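Local coordinates for proline dehydrogenase (Bradyrhizobium japonicum USDA 110, PDB 3HAZ), which probably oxidises proline to glutamate in two steps, using FAD for the proline dehydrogenase reaction and NAD+ for the following aldehyde dehydrogenase reaction, at residues L667-A672 / V732-T737; A685-R690 / V836-A841; V937-V942 / G965-G970. All blocks are in the same frame, centred on the assembly; numbering follows the deposited sequence.

Contact 1: residues L667-A672 / V732-T737; sequences LGQVTA and VFTGST. With NAD (nicotinamide-adenine-dinucleotide), chain D.
Polar contact between helix 664-675 and strand 730-734 is concentrated in one bond, in which Thr734 OG1 donates to Gln669 OE1 at 2.7 Å. The hydroxyl stands above the carbonyl plane of the amide, 51° out of it. With the oxygen committed as acceptor, the amide turns its NE2 to Ile656 O on the adjoining strand, so both ends of a buried group are satisfied and its rotation is fixed. Apolar contact adds to this: Val732 crosses the glutamine chain obliquely, its CG2 3.7 Å from Gln669 CG, placed there by a first torsion that sets CG2 anti to the backbone N.

Cofactor contacts leave from the same strand and the turn after it. Thr734 CG2 faces the nicotinamide at NAD C4N, closer than normal carbon packing and so doubtful in detail. The edge of the Phe733 ring meets the adenosine ribose, Phe733 CE1 lying 3.3 Å from its ring oxygen, NAD O4B. Ser736 N donates to NAD O1A over 2.6 Å, so the adenosine phosphate sits at the start of the helix that follows strand 730-734 in the Rossmann-type NAD-binding domain of aldehyde dehydrogenases. Bonded at both ends, the second-shell glutamine probably fixes the rotation of Thr734.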
loop_
_atom_site.group_PDB
_atom_site.type_symbol
_atom_site.label_atom_id
_atom_site.label_comp_id
_atom_site.label_asym_id
_atom_site.label_seq_id
_atom_site.Cartn_x
_atom_site.Cartn_y
_atom_site.Cartn_z
ATOM N N LEU A 667 -6.360 -13.938 -40.863
ATOM C CA LEU A 667 -5.676 -12.844 -40.174
ATOM C C LEU A 667 -5.116 -13.248 -38.815
ATOM O O LEU A 667 -4.062 -12.768 -38.408
ATOM C CB LEU A 667 -6.607 -11.637 -40.013
ATOM C CG LEU A 667 -6.730 -10.746 -41.247
ATOM C CD1 LEU A 667 -7.681 -9.588 -40.992
ATOM C CD2 LEU A 667 -5.353 -10.238 -41.650
ATOM N N GLY A 668 -5.832 -14.117 -38.109
ATOM C CA GLY A 668 -5.361 -14.603 -36.828
ATOM C C GLY A 668 -3.976 -15.219 -36.963
ATOM O O GLY A 668 -3.040 -14.829 -36.266
ATOM N N GLN A 669 -3.847 -16.178 -37.873
ATOM C CA GLN A 669 -2.582 -16.872 -38.083
ATOM C C GLN A 669 -1.501 -15.914 -38.567
ATOM O O GLN A 669 -0.363 -15.974 -38.113
ATOM C CB GLN A 669 -2.762 -18.009 -39.090
ATOM C CG GLN A 669 -3.774 -19.052 -38.644
ATOM C CD GLN A 669 -3.763 -20.286 -39.512
ATOM O OE1 GLN A 669 -3.797 -21.403 -39.006
ATOM N NE2 GLN A 669 -3.709 -20.094 -40.829
ATOM N N VAL A 670 -1.864 -15.031 -39.490
ATOM C CA VAL A 670 -0.895 -14.128 -40.101
ATOM C C VAL A 670 -0.348 -13.092 -39.116
ATOM O O VAL A 670 0.867 -12.927 -38.997
ATOM C CB VAL A 670 -1.477 -13.440 -41.346
ATOM C CG1 VAL A 670 -0.563 -12.304 -41.804
ATOM C CG2 VAL A 670 -1.661 -14.462 -42.468
ATOM N N THR A 671 -1.246 -12.421 -38.395
ATOM C CA THR A 671 -0.849 -11.395 -37.436
ATOM C C THR A 671 -0.100 -11.980 -36.239
ATOM O O THR A 671 0.753 -11.320 -35.660
ATOM C CB THR A 671 -2.050 -10.562 -36.932
ATOM O OG1 THR A 671 -3.009 -11.422 -36.299
ATOM C CG2 THR A 671 -2.713 -9.809 -38.084
ATOM N N ALA A 672 -0.412 -13.217 -35.869
ATOM C CA ALA A 672 0.334 -13.873 -34.800
ATOM C C ALA A 672 1.798 -14.031 -35.200
ATOM O O ALA A 672 2.694 -13.645 -34.452
ATOM C CB ALA A 672 -0.267 -15.219 -34.477
ATOM N N VAL A 732 2.048 -22.517 -39.907
ATOM C CA VAL A 732 0.805 -22.420 -39.154
ATOM C C VAL A 732 -0.331 -22.798 -40.106
ATOM O O VAL A 732 -0.538 -22.149 -41.135
ATOM C CB VAL A 732 0.613 -21.011 -38.537
ATOM C CG1 VAL A 732 0.702 -19.940 -39.611
ATOM C CG2 VAL A 732 -0.712 -20.915 -37.761
ATOM N N PHE A 733 -1.037 -23.876 -39.769
ATOM C CA PHE A 733 -2.030 -24.468 -40.661
ATOM C C PHE A 733 -3.384 -24.681 -39.993
ATOM O O PHE A 733 -3.468 -25.123 -38.847
ATOM C CB PHE A 733 -1.508 -25.811 -41.177
ATOM C CG PHE A 733 -2.533 -26.627 -41.901
ATOM C CD1 PHE A 733 -2.764 -26.431 -43.252
ATOM C CD2 PHE A 733 -3.263 -27.598 -41.235
ATOM C CE1 PHE A 733 -3.709 -27.182 -43.922
ATOM C CE2 PHE A 733 -4.205 -28.353 -41.900
ATOM C CZ PHE A 733 -4.428 -28.147 -43.249
ATOM N N THR A 734 -4.447 -24.366 -40.717
ATOM C CA THR A 734 -5.780 -24.750 -40.277
ATOM C C THR A 734 -6.516 -25.379 -41.443
ATOM O O THR A 734 -6.668 -24.761 -42.499
ATOM C CB THR A 734 -6.585 -23.559 -39.739
ATOM O OG1 THR A 734 -5.911 -23.004 -38.606
ATOM C CG2 THR A 734 -7.959 -24.020 -39.311
ATOM N N GLY A 735 -6.957 -26.616 -41.257
ATOM C CA GLY A 735 -7.583 -27.358 -42.338
ATOM C C GLY A 735 -7.831 -28.808 -41.978
ATOM O O GLY A 735 -7.996 -29.149 -40.802
ATOM N N SER A 736 -7.845 -29.668 -42.988
ATOM C CA SER A 736 -8.196 -31.066 -42.779
ATOM C C SER A 736 -7.086 -31.829 -42.072
ATOM O O SER A 736 -5.900 -31.609 -42.335
ATOM C CB SER A 736 -8.519 -31.743 -44.108
ATOM O OG SER A 736 -7.335 -32.014 -44.837
ATOM N N THR A 737 -7.482 -32.727 -41.177
ATOM C CA THR A 737 -6.536 -33.573 -40.462
ATOM C C THR A 737 -5.598 -34.276 -41.437
ATOM O O THR A 737 -4.411 -34.458 -41.156
ATOM C CB THR A 737 -7.261 -34.627 -39.604
ATOM O OG1 THR A 737 -8.175 -33.975 -38.714
ATOM C CG2 THR A 737 -6.261 -35.431 -38.789
HETATM P PA NAD D . -8.248 -28.529 -46.274
HETATM O O1A NAD D . -7.293 -29.651 -45.552
HETATM O O2A NAD D . -9.034 -29.161 -47.346
HETATM O O5B NAD D . -7.245 -27.357 -46.911
HETATM C C5B NAD D . -7.114 -26.117 -46.229
HETATM C C4B NAD D . -5.878 -25.340 -46.709
HETATM O O4B NAD D . -4.667 -26.160 -46.928
HETATM C C3B NAD D . -6.038 -24.613 -48.107
HETATM O O3B NAD D . -5.680 -23.272 -48.240
HETATM C C2B NAD D . -5.473 -25.666 -49.057
HETATM O O2B NAD D . -5.361 -25.384 -50.434
HETATM C C1B NAD D . -4.289 -26.085 -48.300
HETATM N N9A NAD D . -3.789 -27.389 -48.758
HETATM C C8A NAD D . -4.497 -28.384 -49.351
HETATM N N7A NAD D . -3.601 -29.463 -49.613
HETATM C C5A NAD D . -2.318 -29.085 -49.155
HETATM C C6A NAD D . -1.094 -29.745 -49.161
HETATM N N6A NAD D . -1.001 -31.084 -49.719
HETATM N N1A NAD D . 0.008 -29.142 -48.645
HETATM C C2A NAD D . -0.087 -27.867 -48.114
HETATM N N3A NAD D . -1.290 -27.215 -48.107
HETATM C C4A NAD D . -2.409 -27.827 -48.630
HETATM O O3 NAD D . -9.242 -27.784 -45.146
HETATM P PN NAD D . -10.568 -26.906 -45.665
HETATM O O1N NAD D . -11.458 -27.838 -46.720
HETATM O O2N NAD D . -10.123 -25.677 -46.323
HETATM O O5D NAD D . -11.527 -26.504 -44.360
HETATM C C5D NAD D . -12.270 -27.514 -43.693
HETATM C C4D NAD D . -11.471 -28.195 -42.561
HETATM O O4D NAD D . -10.612 -27.305 -41.724
HETATM C C3D NAD D . -12.206 -29.128 -41.505
HETATM O O3D NAD D . -11.800 -30.469 -41.371
HETATM C C2D NAD D . -12.171 -28.209 -40.265
HETATM O O2D NAD D . -12.685 -28.637 -39.018
HETATM C C1D NAD D . -10.817 -27.636 -40.366
HETATM N N1N NAD D . -10.776 -26.407 -39.563
HETATM C C2N NAD D . -10.336 -26.472 -38.228
HETATM C C3N NAD D . -10.310 -25.258 -37.418
HETATM C C7N NAD D . -9.819 -25.328 -35.961
HETATM O O7N NAD D . -9.598 -24.327 -35.378
HETATM N N7N NAD D . -9.498 -26.607 -35.363
HETATM C C4N NAD D . -10.750 -23.967 -38.002
HETATM C C5N NAD D . -11.183 -23.903 -39.329
HETATM C C6N NAD D . -11.209 -25.132 -40.154
#

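Contact 2: residues A685-R690 / V836-A841; sequences AEQTPR and VIDVEA. With NAD (nicotinamide-adenine-dinucleotide), chain D.
The amide of Gln687 reaches across to the carboxylate of Asp838, with Gln687 NE2 donating to Asp838 OD2 at 3.1 Å. The bond is nearly straight, 166° at the hydrogen, and the acceptor lies close to the plane of the amide. Seen from the carboxylate, however, the donor stands above the plane, and the two flat groups are turned 34° against each other. Next to this bond the aliphatic part of Gln687 crosses Ile837 at about a right angle, Gln687 CG resting 3.9 Å from Ile837 CG1. A bend at chi2, 94°, lets the one side chain serve both partners, its methylenes on the isoleucine and its amide directed to the acid.

Two helix starts are brought together in this way. Residues 685-688 form a type I beta turn, closed by Thr688 N donating to Ala685 O at 3.0 Å, and lead from strand 679-683 of the Rossmann-type NAD-binding domain into helix 689-702. On the other side Asp838 is the N-cap of helix 839-855: Asp838 OD1 accepts from Ala841 N over 2.8 Å, which leaves the second oxygen of the carboxylate for the glutamine. The cap fixes the acid, and the helix start would probably favour its negative charge.

Farther out, Trp659, an NAD-binding residue, touches both Gln687 and Ile837, and Gln792 OE1 accepts from Ile837 N. The turn itself borders the cofactor, where Ala685 CA lies 3.2 Å from the ribose hydroxyl NAD O3B.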
loop_
_atom_site.group_PDB
_atom_site.type_symbol
_atom_site.label_atom_id
_atom_site.label_comp_id
_atom_site.label_asym_id
_atom_site.label_seq_id
_atom_site.Cartn_x
_atom_site.Cartn_y
_atom_site.Cartn_z
ATOM N N ALA A 685 -7.263 -20.454 -48.787
ATOM C CA ALA A 685 -8.030 -21.496 -49.450
ATOM C C ALA A 685 -8.379 -21.060 -50.867
ATOM O O ALA A 685 -8.676 -19.889 -51.117
ATOM C CB ALA A 685 -9.292 -21.802 -48.664
ATOM N N GLU A 686 -8.344 -22.010 -51.791
ATOM C CA GLU A 686 -8.626 -21.725 -53.187
ATOM C C GLU A 686 -9.973 -21.026 -53.381
ATOM O O GLU A 686 -10.115 -20.190 -54.274
ATOM C CB GLU A 686 -8.570 -23.012 -54.013
ATOM C CG GLU A 686 -8.076 -22.798 -55.430
ATOM C CD GLU A 686 -8.023 -24.082 -56.233
ATOM O OE1 GLU A 686 -8.510 -25.118 -55.731
ATOM O OE2 GLU A 686 -7.498 -24.050 -57.367
ATOM N N GLN A 687 -10.953 -21.358 -52.540
ATOM C CA GLN A 687 -12.298 -20.796 -52.663
ATOM C C GLN A 687 -12.401 -19.322 -52.270
ATOM O O GLN A 687 -13.314 -18.624 -52.710
ATOM C CB GLN A 687 -13.311 -21.594 -51.826
ATOM C CG GLN A 687 -13.475 -23.049 -52.231
ATOM C CD GLN A 687 -12.588 -23.985 -51.430
ATOM O OE1 GLN A 687 -11.552 -23.580 -50.905
ATOM N NE2 GLN A 687 -12.996 -25.249 -51.334
ATOM N N THR A 688 -11.480 -18.849 -51.436
ATOM C CA THR A 688 -11.636 -17.524 -50.835
ATOM C C THR A 688 -10.396 -16.629 -50.900
ATOM O O THR A 688 -9.979 -16.073 -49.884
ATOM C CB THR A 688 -12.095 -17.653 -49.369
ATOM O OG1 THR A 688 -11.246 -18.581 -48.680
ATOM C CG2 THR A 688 -13.523 -18.160 -49.312
ATOM N N PRO A 689 -9.812 -16.473 -52.101
ATOM C CA PRO A 689 -8.612 -15.647 -52.266
ATOM C C PRO A 689 -8.902 -14.147 -52.223
ATOM O O PRO A 689 -8.017 -13.384 -51.847
ATOM C CB PRO A 689 -8.139 -16.025 -53.673
ATOM C CG PRO A 689 -9.414 -16.380 -54.376
ATOM C CD PRO A 689 -10.148 -17.178 -53.351
ATOM N N ARG A 690 -10.101 -13.726 -52.614
ATOM C CA ARG A 690 -10.380 -12.296 -52.724
ATOM C C ARG A 690 -10.309 -11.585 -51.375
ATOM O O ARG A 690 -9.600 -10.585 -51.226
ATOM C CB ARG A 690 -11.725 -12.041 -53.404
ATOM N N VAL A 836 -23.658 -24.202 -48.895
ATOM C CA VAL A 836 -22.337 -24.732 -48.598
ATOM C C VAL A 836 -21.344 -24.172 -49.624
ATOM O O VAL A 836 -21.745 -23.620 -50.649
ATOM C CB VAL A 836 -22.328 -26.266 -48.557
ATOM C CG1 VAL A 836 -23.231 -26.753 -47.435
ATOM C CG2 VAL A 836 -22.779 -26.838 -49.889
ATOM N N ILE A 837 -20.053 -24.302 -49.340
ATOM C CA ILE A 837 -19.030 -23.546 -50.061
ATOM C C ILE A 837 -18.926 -23.844 -51.571
ATOM O O ILE A 837 -18.799 -22.921 -52.370
ATOM C CB ILE A 837 -17.642 -23.680 -49.378
ATOM C CG1 ILE A 837 -16.635 -22.696 -49.993
ATOM C CG2 ILE A 837 -17.143 -25.117 -49.450
ATOM C CD1 ILE A 837 -17.080 -21.240 -49.940
ATOM N N ASP A 838 -18.992 -25.115 -51.958
ATOM C CA ASP A 838 -18.890 -25.476 -53.372
ATOM C C ASP A 838 -19.581 -26.791 -53.732
ATOM O O ASP A 838 -20.049 -27.532 -52.862
ATOM C CB ASP A 838 -17.422 -25.518 -53.829
ATOM C CG ASP A 838 -16.588 -26.517 -53.041
ATOM O OD1 ASP A 838 -17.168 -27.427 -52.410
ATOM O OD2 ASP A 838 -15.346 -26.390 -53.055
ATOM N N VAL A 839 -19.629 -27.069 -55.032
ATOM C CA VAL A 839 -20.247 -28.282 -55.555
ATOM C C VAL A 839 -19.649 -29.540 -54.935
ATOM O O VAL A 839 -20.357 -30.506 -54.661
ATOM C CB VAL A 839 -20.126 -28.340 -57.094
ATOM C CG1 VAL A 839 -19.946 -29.772 -57.575
ATOM C CG2 VAL A 839 -21.337 -27.689 -57.739
ATOM N N GLU A 840 -18.340 -29.521 -54.712
ATOM C CA GLU A 840 -17.650 -30.668 -54.135
ATOM C C GLU A 840 -18.128 -30.937 -52.713
ATOM O O GLU A 840 -18.284 -32.087 -52.307
ATOM C CB GLU A 840 -16.134 -30.447 -54.149
ATOM C CG GLU A 840 -15.524 -30.314 -55.545
ATOM C CD GLU A 840 -15.496 -28.880 -56.059
ATOM O OE1 GLU A 840 -16.528 -28.179 -55.966
ATOM O OE2 GLU A 840 -14.434 -28.454 -56.565
ATOM N N ALA A 841 -18.361 -29.869 -51.958
ATOM C CA ALA A 841 -18.836 -30.010 -50.591
ATOM C C ALA A 841 -20.226 -30.635 -50.581
ATOM O O ALA A 841 -20.487 -31.585 -49.842
ATOM C CB ALA A 841 -18.847 -28.658 -49.879
HETATM P PA NAD D . -8.248 -28.529 -46.274
HETATM O O1A NAD D . -7.293 -29.651 -45.552
HETATM O O2A NAD D . -9.034 -29.161 -47.346
HETATM O O5B NAD D . -7.245 -27.357 -46.911
HETATM C C5B NAD D . -7.114 -26.117 -46.229
HETATM C C4B NAD D . -5.878 -25.340 -46.709
HETATM O O4B NAD D . -4.667 -26.160 -46.928
HETATM C C3B NAD D . -6.038 -24.613 -48.107
HETATM O O3B NAD D . -5.680 -23.272 -48.240
HETATM C C2B NAD D . -5.473 -25.666 -49.057
HETATM O O2B NAD D . -5.361 -25.384 -50.434
HETATM C C1B NAD D . -4.289 -26.085 -48.300
HETATM N N9A NAD D . -3.789 -27.389 -48.758
HETATM C C8A NAD D . -4.497 -28.384 -49.351
HETATM N N7A NAD D . -3.601 -29.463 -49.613
HETATM C C5A NAD D . -2.318 -29.085 -49.155
HETATM C C6A NAD D . -1.094 -29.745 -49.161
HETATM N N6A NAD D . -1.001 -31.084 -49.719
HETATM N N1A NAD D . 0.008 -29.142 -48.645
HETATM C C2A NAD D . -0.087 -27.867 -48.114
HETATM N N3A NAD D . -1.290 -27.215 -48.107
HETATM C C4A NAD D . -2.409 -27.827 -48.630
HETATM O O3 NAD D . -9.242 -27.784 -45.146
HETATM P PN NAD D . -10.568 -26.906 -45.665
HETATM O O1N NAD D . -11.458 -27.838 -46.720
HETATM O O2N NAD D . -10.123 -25.677 -46.323
HETATM O O5D NAD D . -11.527 -26.504 -44.360
HETATM C C5D NAD D . -12.270 -27.514 -43.693
HETATM C C4D NAD D . -11.471 -28.195 -42.561
HETATM O O4D NAD D . -10.612 -27.305 -41.724
HETATM C C3D NAD D . -12.206 -29.128 -41.505
HETATM O O3D NAD D . -11.800 -30.469 -41.371
HETATM C C2D NAD D . -12.171 -28.209 -40.265
HETATM O O2D NAD D . -12.685 -28.637 -39.018
HETATM C C1D NAD D . -10.817 -27.636 -40.366
HETATM N N1N NAD D . -10.776 -26.407 -39.563
HETATM C C2N NAD D . -10.336 -26.472 -38.228
HETATM C C3N NAD D . -10.310 -25.258 -37.418
HETATM C C7N NAD D . -9.819 -25.328 -35.961
HETATM O O7N NAD D . -9.598 -24.327 -35.378
HETATM N N7N NAD D . -9.498 -26.607 -35.363
HETATM C C4N NAD D . -10.750 -23.967 -38.002
HETATM C C5N NAD D . -11.183 -23.903 -39.329
HETATM C C6N NAD D . -11.209 -25.132 -40.154
#

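Contact 3: residues V937-V942 / G965-G970; sequences VGNIYV and GPKAGG
Lys967 stretches out of a loop to place its ammonium group against the backbone of Gly938, where Lys967 NZ donates to Gly938 O at 2.8 Å. The bond comes in well above the carbonyl plane, 66° out of it. The lysine chain is nearly extended until the last torsion, chi4 -70°, which turns NZ aside, with Lys967 CE 3.3 Å from Gly938 O. Two further carbonyls, Pro955 O and Gly957 O, also accept from this nitrogen, so a buried positive charge is met largely by backbone oxygens.

Gly938 meets the lysine with its backbone, and a beta carbon here would itself point toward the amine. Asn939, next in the chain, brings its side chain up from the opposite direction: Asn939 OD1 is also 2.8 Å from Lys967 NZ, but the angle is poor for a hydrogen bond. The amide is held from elsewhere, with ND2 donating to Pro955 O and OD1 accepting from Gly957 N. Pro955 O therefore receives both the lysine and the asparagine, tying the 955-957 loop to both segments. A methionine in place of Lys967 would probably leave the carbonyls of Gly938 and Gly957 without this donor and Pro955 O with Asn939 ND2 alone of the two, letting the loop come away from the strand.

The loop holding Lys967 leads on to strand 978-986, whereas Asn939 opens strand 939-942, which pairs with strand 917-921 and packs Ile940 and Val942 on helix 925-934. On its other edge this strand forms a parallel ladder with a strand of the second subunit, so the sheet of the aldehyde dehydrogenase catalytic domain continues across the dimer interface.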
loop_
_atom_site.group_PDB
_atom_site.type_symbol
_atom_site.label_atom_id
_atom_site.label_comp_id
_atom_site.label_asym_id
_atom_site.label_seq_id
_atom_site.Cartn_x
_atom_site.Cartn_y
_atom_site.Cartn_z
ATOM N N VAL A 937 -10.879 -33.070 -24.445
ATOM C CA VAL A 937 -11.315 -32.101 -25.446
ATOM C C VAL A 937 -10.821 -30.682 -25.158
ATOM O O VAL A 937 -10.759 -30.270 -24.006
ATOM C CB VAL A 937 -12.855 -32.101 -25.508
ATOM C CG1 VAL A 937 -13.351 -31.147 -26.570
ATOM C CG2 VAL A 937 -13.347 -33.518 -25.788
ATOM N N GLY A 938 -10.495 -29.932 -26.209
ATOM C CA GLY A 938 -9.934 -28.596 -26.048
ATOM C C GLY A 938 -10.892 -27.543 -25.503
ATOM O O GLY A 938 -10.506 -26.694 -24.699
ATOM N N ASN A 939 -12.146 -27.593 -25.944
ATOM C CA ASN A 939 -13.133 -26.596 -25.547
ATOM C C ASN A 939 -14.417 -27.272 -25.094
ATOM O O ASN A 939 -15.075 -27.973 -25.872
ATOM C CB ASN A 939 -13.416 -25.620 -26.697
ATOM C CG ASN A 939 -12.272 -24.635 -26.928
ATOM O OD1 ASN A 939 -11.288 -24.950 -27.596
ATOM N ND2 ASN A 939 -12.410 -23.431 -26.385
ATOM N N ILE A 940 -14.744 -27.083 -23.820
ATOM C CA ILE A 940 -15.952 -27.651 -23.228
ATOM C C ILE A 940 -16.932 -26.517 -22.938
ATOM O O ILE A 940 -16.583 -25.516 -22.305
ATOM C CB ILE A 940 -15.612 -28.455 -21.950
ATOM C CG1 ILE A 940 -14.631 -29.585 -22.299
ATOM C CG2 ILE A 940 -16.873 -29.011 -21.280
ATOM C CD1 ILE A 940 -14.201 -30.416 -21.114
ATOM N N TYR A 941 -18.145 -26.660 -23.452
ATOM C CA TYR A 941 -19.187 -25.659 -23.264
ATOM C C TYR A 941 -20.342 -26.264 -22.465
ATOM O O TYR A 941 -20.911 -27.292 -22.850
ATOM C CB TYR A 941 -19.704 -25.176 -24.616
ATOM C CG TYR A 941 -18.715 -24.366 -25.432
ATOM C CD1 TYR A 941 -17.993 -24.949 -26.471
ATOM C CD2 TYR A 941 -18.530 -23.010 -25.180
ATOM C CE1 TYR A 941 -17.106 -24.202 -27.235
ATOM C CE2 TYR A 941 -17.643 -22.256 -25.932
ATOM C CZ TYR A 941 -16.931 -22.852 -26.957
ATOM O OH TYR A 941 -16.047 -22.088 -27.698
ATOM N N VAL A 942 -20.685 -25.620 -21.360
ATOM C CA VAL A 942 -21.688 -26.146 -20.449
ATOM C C VAL A 942 -22.954 -25.294 -20.458
ATOM O O VAL A 942 -22.913 -24.101 -20.157
ATOM C CB VAL A 942 -21.130 -26.232 -19.013
ATOM C CG1 VAL A 942 -22.183 -26.808 -18.046
ATOM C CG2 VAL A 942 -19.863 -27.074 -19.006
ATOM N N GLY A 965 -2.080 -27.666 -30.819
ATOM C CA GLY A 965 -1.845 -26.541 -29.929
ATOM C C GLY A 965 -0.669 -25.737 -30.472
ATOM O O GLY A 965 -0.041 -26.155 -31.442
ATOM N N PRO A 966 -0.384 -24.568 -29.876
ATOM C CA PRO A 966 -1.161 -23.991 -28.776
ATOM C C PRO A 966 -2.492 -23.445 -29.292
ATOM O O PRO A 966 -2.719 -23.394 -30.505
ATOM C CB PRO A 966 -0.284 -22.829 -28.280
ATOM C CG PRO A 966 0.887 -22.748 -29.224
ATOM C CD PRO A 966 0.614 -23.620 -30.398
ATOM N N LYS A 967 -3.355 -23.042 -28.369
ATOM C CA LYS A 967 -4.688 -22.554 -28.705
ATOM C C LYS A 967 -4.639 -21.146 -29.286
ATOM O O LYS A 967 -4.094 -20.238 -28.668
ATOM C CB LYS A 967 -5.576 -22.545 -27.453
ATOM C CG LYS A 967 -6.147 -23.903 -27.030
ATOM C CD LYS A 967 -6.746 -23.767 -25.626
ATOM C CE LYS A 967 -7.767 -24.862 -25.286
ATOM N NZ LYS A 967 -9.013 -24.692 -26.063
ATOM N N ALA A 968 -5.219 -20.969 -30.468
ATOM C CA ALA A 968 -5.414 -19.640 -31.037
ATOM C C ALA A 968 -6.244 -18.773 -30.089
ATOM O O ALA A 968 -7.160 -19.266 -29.424
ATOM C CB ALA A 968 -6.110 -19.750 -32.396
ATOM N N GLY A 969 -5.919 -17.487 -30.025
ATOM C CA GLY A 969 -6.657 -16.542 -29.205
ATOM C C GLY A 969 -6.506 -16.793 -27.716
ATOM O O GLY A 969 -7.383 -16.436 -26.925
ATOM N N GLY A 970 -5.397 -17.424 -27.337
ATOM C CA GLY A 970 -5.083 -17.667 -25.938
ATOM C C GLY A 970 -3.654 -17.243 -25.617
ATOM O O GLY A 970 -2.891 -16.874 -26.511
#

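In the fold
All three contacts lie in the aldehyde dehydrogenase part of the chain. Contacts 1 and 2 both touch the same NAD, contact 1 along the nicotinamide, the adenosine phosphate and the adenosine ribose, contact 2 at the O3B hydroxyl of that same ribose; their centres are about 17 Å apart, and their segments alternate along the chain. Contact 3 follows both in sequence, its centre about 15 Å from that of contact 1 and about 26 Å from that of contact 2. It approaches predicted active-site residues: the side chain of Lys967 is about 6 Å from that of Glu760, and the side chain of Asn939 about 9 Å from that of Cys794; the side chain of Thr734 in contact 1 is about 4 Å from that of Glu760.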